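Local coordinates for putative glycosyltransferase (GalT1) (Streptococcus parasanguinis FW213, PDB 5HEA), which probably transfers a sugar from a nucleotide-activated donor, this chain being the C-terminal half of the protein, with its glycosyltransferase family 2 region, at residues 145-148 against 149-153; 239-242 against 243-247; 254-257 against 258-262. All coordinates share one frame; numbering follows the deposited sequence.

Contact 1: residues 145-148 against 149-153; sequences YTIA and EWMDL
T146 and E149 form a capping box at the start of the short helix 147-150, which follows strand 142-146 of the GT-A-type glycosyltransferase domain. E149 N donates to T146 OG1 at 3.0 Å, nearly straight. In return T146 N donates to E149 OE1 at 3.1 Å. OE1 is met on its anti side, with the donor 33° out of the carboxylate plane. T146 OG1 sits between the backbone N and the carbonyl carbon (chi1 66°), which turns it back over the first helical turn. The E149 side chain crosses T146 obliquely and brings its carboxylate round to T146 N. Both residues lie on the exposed side, where K143 makes a long, weak ion pair with E149.

The packed side belongs to the rings. W150 turns an edge to the face of Y145, offset, with planes at 65° and Y145 CD2 3.6 Å from W150 CE3. W150 CG is anti to its backbone N, which sends the indole off the helix toward F207 and I205 of strand 204-217 and Y199. At the edge of the Y145 ring lies E149 CB. I147 and M151 run side by side into the interior, where CG2 of I147 meets CE of M151 at 3.8 Å. M151 N closes the turn onto I147 O, and M151 is the first residue to leave helical angles. On the outer side A148 packs on K294 of a second subunit. There a water donates to A148 O at 2.7 Å and only weakly to D152 OD1.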
ATOM      1  N   TYR A 145      43.356  19.764  18.097  1.00 27.52           N
ATOM      2  CA  TYR A 145      43.567  18.332  17.890  1.00 30.04           C
ATOM      3  C   TYR A 145      43.847  18.007  16.434  1.00 27.97           C
ATOM      4  O   TYR A 145      43.267  18.612  15.530  1.00 29.50           O
ATOM      5  CB  TYR A 145      42.331  17.523  18.301  1.00 23.42           C
ATOM      6  CG  TYR A 145      41.982  17.576  19.765  1.00 28.55           C
ATOM      7  CD1 TYR A 145      42.471  16.621  20.652  1.00 28.24           C
ATOM      8  CD2 TYR A 145      41.145  18.569  20.265  1.00 28.05           C
ATOM      9  CE1 TYR A 145      42.145  16.662  21.995  1.00 31.90           C
ATOM     10  CE2 TYR A 145      40.815  18.615  21.607  1.00 26.67           C
ATOM     11  CZ  TYR A 145      41.317  17.660  22.466  1.00 32.32           C
ATOM     12  OH  TYR A 145      40.995  17.710  23.803  1.00 35.63           O
ATOM     13  N   THR A 146      44.713  17.020  16.210  1.00 29.35           N
ATOM     14  CA  THR A 146      44.785  16.384  14.908  1.00 26.15           C
ATOM     15  C   THR A 146      43.556  15.497  14.814  1.00 20.85           C
ATOM     16  O   THR A 146      42.919  15.195  15.829  1.00 25.19           O
ATOM     17  CB  THR A 146      46.019  15.472  14.773  1.00 29.17           C
ATOM     18  OG1 THR A 146      45.874  14.366  15.674  1.00 28.64           O
ATOM     19  CG2 THR A 146      47.312  16.230  15.092  1.00 34.88           C
ATOM     20  N   ILE A 147      43.228  15.045  13.610  1.00 25.92           N
ATOM     21  CA  ILE A 147      42.052  14.190  13.464  1.00 29.46           C
ATOM     22  C   ILE A 147      42.254  12.871  14.215  1.00 29.85           C
ATOM     23  O   ILE A 147      41.342  12.392  14.873  1.00 31.91           O
ATOM     24  CB  ILE A 147      41.688  13.934  11.993  1.00 28.51           C
ATOM     25  CG1 ILE A 147      41.607  15.262  11.242  1.00 31.26           C
ATOM     26  CG2 ILE A 147      40.374  13.156  11.892  1.00 28.66           C
ATOM     27  CD1 ILE A 147      40.816  16.350  11.978  1.00 29.59           C
ATOM     28  N   ALA A 148      43.461  12.315  14.144  1.00 39.56           N
ATOM     29  CA  ALA A 148      43.781  11.077  14.869  1.00 39.03           C
ATOM     30  C   ALA A 148      43.584  11.205  16.382  1.00 38.85           C
ATOM     31  O   ALA A 148      42.979  10.332  17.017  1.00 36.25           O
ATOM     32  CB  ALA A 148      45.196  10.621  14.544  1.00 42.79           C
ATOM     33  N   GLU A 149      44.080  12.301  16.955  1.00 35.53           N
ATOM     34  CA  GLU A 149      43.848  12.617  18.368  1.00 36.82           C
ATOM     35  C   GLU A 149      42.371  12.827  18.656  1.00 36.21           C
ATOM     36  O   GLU A 149      41.845  12.394  19.692  1.00 38.11           O
ATOM     37  CB  GLU A 149      44.599  13.892  18.767  1.00 36.62           C
ATOM     38  CG  GLU A 149      46.105  13.764  18.750  1.00 42.10           C
ATOM     39  CD  GLU A 149      46.804  15.091  19.028  1.00 47.70           C
ATOM     40  OE1 GLU A 149      46.217  16.154  18.727  1.00 38.36           O
ATOM     41  OE2 GLU A 149      47.941  15.070  19.545  1.00 56.14           O
ATOM     42  N   TRP A 150      41.706  13.528  17.747  1.00 38.63           N
ATOM     43  CA  TRP A 150      40.286  13.796  17.904  1.00 35.40           C
ATOM     44  C   TRP A 150      39.468  12.490  17.943  1.00 33.11           C
ATOM     45  O   TRP A 150      38.608  12.313  18.813  1.00 35.47           O
ATOM     46  CB  TRP A 150      39.789  14.706  16.779  1.00 33.18           C
ATOM     47  CG  TRP A 150      38.367  15.063  16.939  1.00 36.91           C
ATOM     48  CD1 TRP A 150      37.313  14.595  16.203  1.00 36.31           C
ATOM     49  CD2 TRP A 150      37.812  15.934  17.928  1.00 35.12           C
ATOM     50  NE1 TRP A 150      36.141  15.144  16.659  1.00 30.19           N
ATOM     51  CE2 TRP A 150      36.415  15.965  17.719  1.00 26.37           C
ATOM     52  CE3 TRP A 150      38.359  16.705  18.958  1.00 36.38           C
ATOM     53  CZ2 TRP A 150      35.557  16.739  18.505  1.00 29.05           C
ATOM     54  CZ3 TRP A 150      37.506  17.465  19.740  1.00 37.46           C
ATOM     55  CH2 TRP A 150      36.120  17.477  19.508  1.00 35.95           C
ATOM     56  N   MET A 151      39.771  11.576  17.024  1.00 38.47           N
ATOM     57  CA  MET A 151      39.037  10.312  16.906  1.00 47.80           C
ATOM     58  C   MET A 151      39.393   9.293  17.990  1.00 58.72           C
ATOM     59  O   MET A 151      39.229   8.090  17.783  1.00 64.80           O
ATOM     60  CB  MET A 151      39.302   9.669  15.540  1.00 43.69           C
ATOM     61  CG  MET A 151      38.867  10.493  14.328  1.00 49.23           C
ATOM     62  SD  MET A 151      37.090  10.803  14.241  1.00 44.66           S
ATOM     63  CE  MET A 151      36.991  11.615  12.665  1.00 69.21           C
ATOM     64  N   ASP A 152      39.873   9.753  19.141  1.00 57.00           N
ATOM     65  CA  ASP A 152      40.388   8.815  20.132  1.00 59.08           C
ATOM     66  C   ASP A 152      39.769   8.929  21.516  1.00 57.84           C
ATOM     67  O   ASP A 152      40.344   8.448  22.485  1.00 59.82           O
ATOM     68  CB  ASP A 152      41.907   8.926  20.237  1.00 66.67           C
ATOM     69  CG  ASP A 152      42.584   7.575  20.199  1.00 70.92           C
ATOM     70  OD1 ASP A 152      42.070   6.683  19.494  1.00 70.41           O
ATOM     71  OD2 ASP A 152      43.620   7.403  20.876  1.00 74.02           O
ATOM     72  N   LEU A 153      38.604   9.556  21.609  1.00 61.53           N
ATOM     73  CA  LEU A 153      37.884   9.630  22.878  1.00 72.80           C
ATOM     74  C   LEU A 153      37.532   8.236  23.407  1.00 74.12           C
ATOM     75  O   LEU A 153      37.467   8.009  24.621  1.00 70.82           O
ATOM     76  CB  LEU A 153      36.610  10.454  22.709  1.00 73.74           C
ATOM     77  CG  LEU A 153      35.856  10.086  21.435  1.00 76.34           C
ATOM     78  CD1 LEU A 153      34.392   9.785  21.726  1.00 77.02           C
ATOM     79  CD2 LEU A 153      36.002  11.211  20.426  1.00 78.94           C
TER
HETATM   80  O   HOH W   1      42.515   7.762  16.252  1.00 39.31           O

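Contact 2: residues 239-242 against 243-247; sequences EERI and ALLAS
Four regular alpha-helical bonds link 239-242 to 243-247: A243 N to E239 O, L244 N to E240 O, L245 N to R241 O and A246 N to I242 O, all of 2.9 to 3.0 Å. The bond from L245 N is the straightest, at 172°. R241 and L245, one turn apart, lie side by side and point the same way. Their touch is modest: R241 CG comes 4.0 Å from L245 CD1. R241 CG is anti to the backbone N (chi1 169°), and the chain then bends at chi3. The bend carries the guanidinium group away from L245. There R241 NE bonds to Q255 OE1 and NH2 makes a salt bridge with D192, while Y196 provides a cation-pi contact. L245 CG lies 3.3 Å from R241 O, close over the carbonyl that its own N-H uses.

The segment is the last part of helix 231-247, which packs through I242 on Q255 and Y259 of helix 253-272 and, on another side, through A243 on E239 of a second subunit. E239 OE2 bonds to Y259 OH and makes a salt bridge with K285, both of its own chain, whereas E240 makes a salt bridge with K285 of the second subunit.

At the C-terminal end, A243 O accepts twice from S247. S247 OG donates to A243 O at 2.7 Å and S247 N to the same A243 O at 3.1 Å, from opposite faces of the carbonyl plane.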
ATOM      1  N   GLU A 239      29.227   0.022  12.202  1.00 19.10           N
ATOM      2  CA  GLU A 239      29.931  -0.841  11.237  1.00 19.59           C
ATOM      3  C   GLU A 239      30.495  -0.048  10.063  1.00 21.89           C
ATOM      4  O   GLU A 239      31.645  -0.208   9.684  1.00 19.95           O
ATOM      5  CB  GLU A 239      29.001  -1.958  10.748  1.00 20.12           C
ATOM      6  CG  GLU A 239      28.761  -3.001  11.841  1.00 22.94           C
ATOM      7  CD  GLU A 239      27.564  -3.902  11.584  1.00 26.58           C
ATOM      8  OE1 GLU A 239      26.816  -3.649  10.615  1.00 27.24           O
ATOM      9  OE2 GLU A 239      27.379  -4.871  12.362  1.00 23.66           O
ATOM     10  N   GLU A 240      29.675   0.823   9.496  1.00 21.89           N
ATOM     11  CA  GLU A 240      30.126   1.738   8.447  1.00 21.70           C
ATOM     12  C   GLU A 240      31.323   2.594   8.911  1.00 23.57           C
ATOM     13  O   GLU A 240      32.322   2.753   8.195  1.00 23.71           O
ATOM     14  CB  GLU A 240      28.930   2.616   8.060  1.00 23.03           C
ATOM     15  CG  GLU A 240      29.147   3.673   6.986  1.00 27.78           C
ATOM     16  CD  GLU A 240      27.847   4.434   6.714  1.00 39.59           C
ATOM     17  OE1 GLU A 240      27.201   4.933   7.680  1.00 33.88           O
ATOM     18  OE2 GLU A 240      27.447   4.498   5.536  1.00 42.53           O
ATOM     19  N   ARG A 241      31.236   3.131  10.123  1.00 20.57           N
ATOM     20  CA  ARG A 241      32.297   3.998  10.643  1.00 20.85           C
ATOM     21  C   ARG A 241      33.616   3.241  10.884  1.00 26.17           C
ATOM     22  O   ARG A 241      34.706   3.740  10.556  1.00 20.40           O
ATOM     23  CB  ARG A 241      31.832   4.716  11.918  1.00 24.23           C
ATOM     24  CG  ARG A 241      32.947   5.437  12.685  1.00 23.03           C
ATOM     25  CD  ARG A 241      32.379   6.399  13.742  1.00 26.79           C
ATOM     26  NE  ARG A 241      31.413   5.790  14.657  1.00 25.70           N
ATOM     27  CZ  ARG A 241      30.116   6.101  14.690  1.00 34.57           C
ATOM     28  NH1 ARG A 241      29.637   7.012  13.853  1.00 26.86           N
ATOM     29  NH2 ARG A 241      29.292   5.517  15.563  1.00 25.95           N
ATOM     30  N   ILE A 242      33.523   2.042  11.448  1.00 19.62           N
ATOM     31  CA  ILE A 242      34.713   1.203  11.603  1.00 19.13           C
ATOM     32  C   ILE A 242      35.345   0.903  10.251  1.00 25.12           C
ATOM     33  O   ILE A 242      36.560   1.016  10.094  1.00 21.82           O
ATOM     34  CB  ILE A 242      34.409  -0.107  12.372  1.00 20.88           C
ATOM     35  CG1 ILE A 242      34.170   0.218  13.853  1.00 26.51           C
ATOM     36  CG2 ILE A 242      35.566  -1.127  12.199  1.00 20.63           C
ATOM     37  CD1 ILE A 242      33.417  -0.868  14.613  1.00 24.82           C
ATOM     38  N   ALA A 243      34.525   0.542   9.261  1.00 17.75           N
ATOM     39  CA  ALA A 243      35.065   0.209   7.943  1.00 19.47           C
ATOM     40  C   ALA A 243      35.771   1.398   7.282  1.00 25.38           C
ATOM     41  O   ALA A 243      36.794   1.237   6.616  1.00 24.19           O
ATOM     42  CB  ALA A 243      33.956  -0.336   7.020  1.00 21.78           C
ATOM     43  N   LEU A 244      35.215   2.592   7.455  1.00 23.81           N
ATOM     44  CA  LEU A 244      35.813   3.793   6.891  1.00 23.39           C
ATOM     45  C   LEU A 244      37.130   4.126   7.571  1.00 22.55           C
ATOM     46  O   LEU A 244      38.128   4.353   6.907  1.00 24.23           O
ATOM     47  CB  LEU A 244      34.873   4.989   7.041  1.00 28.58           C
ATOM     48  CG  LEU A 244      34.082   5.413   5.814  1.00 40.96           C
ATOM     49  CD1 LEU A 244      33.365   6.716   6.157  1.00 42.91           C
ATOM     50  CD2 LEU A 244      34.993   5.589   4.593  1.00 26.91           C
ATOM     51  N   LEU A 245      37.114   4.180   8.900  1.00 22.56           N
ATOM     52  CA  LEU A 245      38.317   4.496   9.666  1.00 23.45           C
ATOM     53  C   LEU A 245      39.429   3.496   9.377  1.00 27.84           C
ATOM     54  O   LEU A 245      40.593   3.875   9.269  1.00 27.77           O
ATOM     55  CB  LEU A 245      38.020   4.521  11.168  1.00 22.91           C
ATOM     56  CG  LEU A 245      37.137   5.660  11.693  1.00 27.00           C
ATOM     57  CD1 LEU A 245      36.886   5.468  13.174  1.00 29.01           C
ATOM     58  CD2 LEU A 245      37.813   6.981  11.443  1.00 33.07           C
ATOM     59  N   ALA A 246      39.068   2.219   9.251  1.00 24.17           N
ATOM     60  CA  ALA A 246      40.062   1.176   8.998  1.00 26.70           C
ATOM     61  C   ALA A 246      40.683   1.387   7.625  1.00 31.14           C
ATOM     62  O   ALA A 246      41.892   1.268   7.455  1.00 28.05           O
ATOM     63  CB  ALA A 246      39.437  -0.207   9.098  1.00 27.34           C
ATOM     64  N   SER A 247      39.838   1.717   6.652  1.00 23.37           N
ATOM     65  CA  SER A 247      40.267   1.957   5.286  1.00 25.16           C
ATOM     66  C   SER A 247      41.152   3.188   5.158  1.00 26.68           C
ATOM     67  O   SER A 247      41.972   3.276   4.256  1.00 30.16           O
ATOM     68  CB  SER A 247      39.040   2.104   4.390  1.00 25.41           C
ATOM     69  OG  SER A 247      38.320   0.883   4.367  1.00 30.88           O
TER

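Contact 3: residues 254-257 against 258-262; sequences EQIK and SYKGR
I256 and K260 lie side by side on one turn of the alpha-helix 253-272, pointing the same way. I256 CG2 is anti to the backbone N and beside the carbonyl carbon. The methyl therefore leans toward the following turn, and K260 CE meets I256 CG2 at 3.4 Å, tighter than usual for two carbons. K260 is extended beyond CG and passes alongside the isoleucine. Its NZ makes a weak hydrogen bond to S247 O of a second subunit, and I256 packs on that same S247. The pair thus lies at a subunit interface.

Y259 takes another direction. Its CG is anti to the backbone N (chi1 -179°), and the ring leads away from the preceding turn, its hydroxyl toward helix 231-247. Y259 CB stays 3.3 Å from Q255 O, the carbonyl that takes the Y259 N-H at 2.7 Å.

K257 runs out extended on the exposed side. Its NZ makes a salt bridge with E254 OE2, the hydrogen bond in it long and weak at 3.4 Å. Near Q255 and S258 a water lies 2.8 Å from S258 OG and donates weakly to Q255 OE1. The same water sits 3.6 Å above the guanidinium plane of R262, over its centre.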
ATOM      1  N   GLU A 254      38.759   2.409  20.261  1.00 31.61           N
ATOM      2  CA  GLU A 254      37.566   2.927  20.935  1.00 29.79           C
ATOM      3  C   GLU A 254      36.285   2.601  20.177  1.00 27.82           C
ATOM      4  O   GLU A 254      35.249   2.351  20.797  1.00 30.19           O
ATOM      5  CB  GLU A 254      37.670   4.438  21.160  1.00 35.78           C
ATOM      6  CG  GLU A 254      38.898   4.839  21.966  1.00 43.94           C
ATOM      7  CD  GLU A 254      38.918   4.191  23.344  1.00 50.87           C
ATOM      8  OE1 GLU A 254      37.868   4.201  24.033  1.00 45.68           O
ATOM      9  OE2 GLU A 254      39.986   3.668  23.734  1.00 60.07           O
ATOM     10  N   GLN A 255      36.353   2.600  18.844  1.00 26.02           N
ATOM     11  CA  GLN A 255      35.174   2.285  18.031  1.00 29.28           C
ATOM     12  C   GLN A 255      34.745   0.843  18.250  1.00 23.80           C
ATOM     13  O   GLN A 255      33.552   0.550  18.330  1.00 32.39           O
ATOM     14  CB  GLN A 255      35.440   2.542  16.553  1.00 31.52           C
ATOM     15  CG  GLN A 255      35.741   3.996  16.244  1.00 35.31           C
ATOM     16  CD  GLN A 255      34.506   4.857  16.280  1.00 40.91           C
ATOM     17  OE1 GLN A 255      33.402   4.389  15.994  1.00 47.25           O
ATOM     18  NE2 GLN A 255      34.676   6.126  16.632  1.00 42.32           N
ATOM     19  N   ILE A 256      35.723  -0.051  18.360  1.00 21.99           N
ATOM     20  CA  ILE A 256      35.454  -1.451  18.668  1.00 23.40           C
ATOM     21  C   ILE A 256      34.734  -1.599  20.015  1.00 26.60           C
ATOM     22  O   ILE A 256      33.697  -2.271  20.105  1.00 24.65           O
ATOM     23  CB  ILE A 256      36.749  -2.298  18.613  1.00 29.48           C
ATOM     24  CG1 ILE A 256      37.266  -2.370  17.181  1.00 24.05           C
ATOM     25  CG2 ILE A 256      36.487  -3.696  19.088  1.00 25.67           C
ATOM     26  CD1 ILE A 256      38.614  -3.032  17.045  1.00 26.05           C
ATOM     27  N   LYS A 257      35.254  -0.944  21.052  1.00 26.20           N
ATOM     28  CA  LYS A 257      34.600  -0.936  22.365  1.00 29.17           C
ATOM     29  C   LYS A 257      33.166  -0.423  22.274  1.00 26.00           C
ATOM     30  O   LYS A 257      32.243  -1.008  22.846  1.00 27.70           O
ATOM     31  CB  LYS A 257      35.367  -0.047  23.353  1.00 35.25           C
ATOM     32  CG  LYS A 257      36.770  -0.511  23.703  1.00 48.80           C
ATOM     33  CD  LYS A 257      37.382   0.431  24.750  1.00 54.92           C
ATOM     34  CE  LYS A 257      38.854   0.145  24.994  1.00 59.71           C
ATOM     35  NZ  LYS A 257      39.466   1.147  25.921  1.00 62.10           N
ATOM     36  N   SER A 258      32.994   0.692  21.571  1.00 24.21           N
ATOM     37  CA  SER A 258      31.673   1.264  21.331  1.00 27.51           C
ATOM     38  C   SER A 258      30.753   0.288  20.575  1.00 23.97           C
ATOM     39  O   SER A 258      29.576   0.116  20.929  1.00 23.73           O
ATOM     40  CB  SER A 258      31.811   2.582  20.555  1.00 32.17           C
ATOM     41  OG  SER A 258      30.539   3.117  20.201  1.00 40.10           O
ATOM     42  N   TYR A 259      31.286  -0.341  19.532  1.00 25.50           N
ATOM     43  CA  TYR A 259      30.524  -1.319  18.746  1.00 24.52           C
ATOM     44  C   TYR A 259      30.049  -2.496  19.601  1.00 25.28           C
ATOM     45  O   TYR A 259      28.892  -2.906  19.516  1.00 22.58           O
ATOM     46  CB  TYR A 259      31.394  -1.817  17.581  1.00 17.71           C
ATOM     47  CG  TYR A 259      30.770  -2.842  16.629  1.00 23.53           C
ATOM     48  CD1 TYR A 259      29.507  -2.658  16.090  1.00 21.71           C
ATOM     49  CD2 TYR A 259      31.493  -3.960  16.216  1.00 22.62           C
ATOM     50  CE1 TYR A 259      28.969  -3.586  15.191  1.00 18.75           C
ATOM     51  CE2 TYR A 259      30.961  -4.886  15.326  1.00 21.42           C
ATOM     52  CZ  TYR A 259      29.708  -4.686  14.812  1.00 20.65           C
ATOM     53  OH  TYR A 259      29.191  -5.609  13.928  1.00 27.71           O
ATOM     54  N   LYS A 260      30.941  -3.043  20.427  1.00 25.94           N
ATOM     55  CA  LYS A 260      30.577  -4.185  21.266  1.00 27.09           C
ATOM     56  C   LYS A 260      29.475  -3.808  22.247  1.00 26.46           C
ATOM     57  O   LYS A 260      28.565  -4.598  22.495  1.00 26.79           O
ATOM     58  CB  LYS A 260      31.793  -4.729  22.019  1.00 26.02           C
ATOM     59  CG  LYS A 260      32.865  -5.301  21.117  1.00 31.87           C
ATOM     60  CD  LYS A 260      34.045  -5.875  21.903  1.00 42.62           C
ATOM     61  CE  LYS A 260      35.196  -6.203  20.954  1.00 44.18           C
ATOM     62  NZ  LYS A 260      36.287  -7.045  21.507  1.00 54.68           N
ATOM     63  N   GLY A 261      29.568  -2.604  22.807  1.00 29.04           N
ATOM     64  CA  GLY A 261      28.523  -2.069  23.670  1.00 35.13           C
ATOM     65  C   GLY A 261      27.174  -1.928  22.971  1.00 32.76           C
ATOM     66  O   GLY A 261      26.142  -2.268  23.546  1.00 25.07           O
ATOM     67  N   ARG A 262      27.179  -1.441  21.730  1.00 25.45           N
ATOM     68  CA  ARG A 262      25.943  -1.331  20.948  1.00 26.14           C
ATOM     69  C   ARG A 262      25.317  -2.692  20.631  1.00 24.61           C
ATOM     70  O   ARG A 262      24.101  -2.858  20.734  1.00 29.13           O
ATOM     71  CB  ARG A 262      26.167  -0.529  19.654  1.00 25.40           C
ATOM     72  CG  ARG A 262      26.448   0.942  19.920  1.00 28.17           C
ATOM     73  CD  ARG A 262      26.780   1.708  18.629  1.00 29.89           C
ATOM     74  NE  ARG A 262      26.954   3.141  18.869  1.00 26.66           N
ATOM     75  CZ  ARG A 262      26.774   4.095  17.952  1.00 31.62           C
ATOM     76  NH1 ARG A 262      26.386   3.793  16.711  1.00 22.29           N
ATOM     77  NH2 ARG A 262      26.973   5.363  18.279  1.00 27.50           N
TER
HETATM   78  O   HOH W   2      30.355   3.565  17.424  1.00 35.73           O

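Overall arrangement
The contacts follow one another along the chain without overlap. Contact 1 lies on strand 142-146 and helix 147-150, within the glycosyltransferase family 2 range. Contacts 2 and 3 lie on consecutive helices, 231-247 and 253-272, with centres about 12 Å apart. Side chains of these two helices meet directly, as where L245 packs on Q255. Contact 1 lies about 15 Å from contact 2, centre to centre, without touching it. Its centre is about 17 Å from that of contact 3, which it touches where D152 and L153 pack on E254. All three reach a second subunit, consistent with this part of the chain helping to form the six-chain assembly.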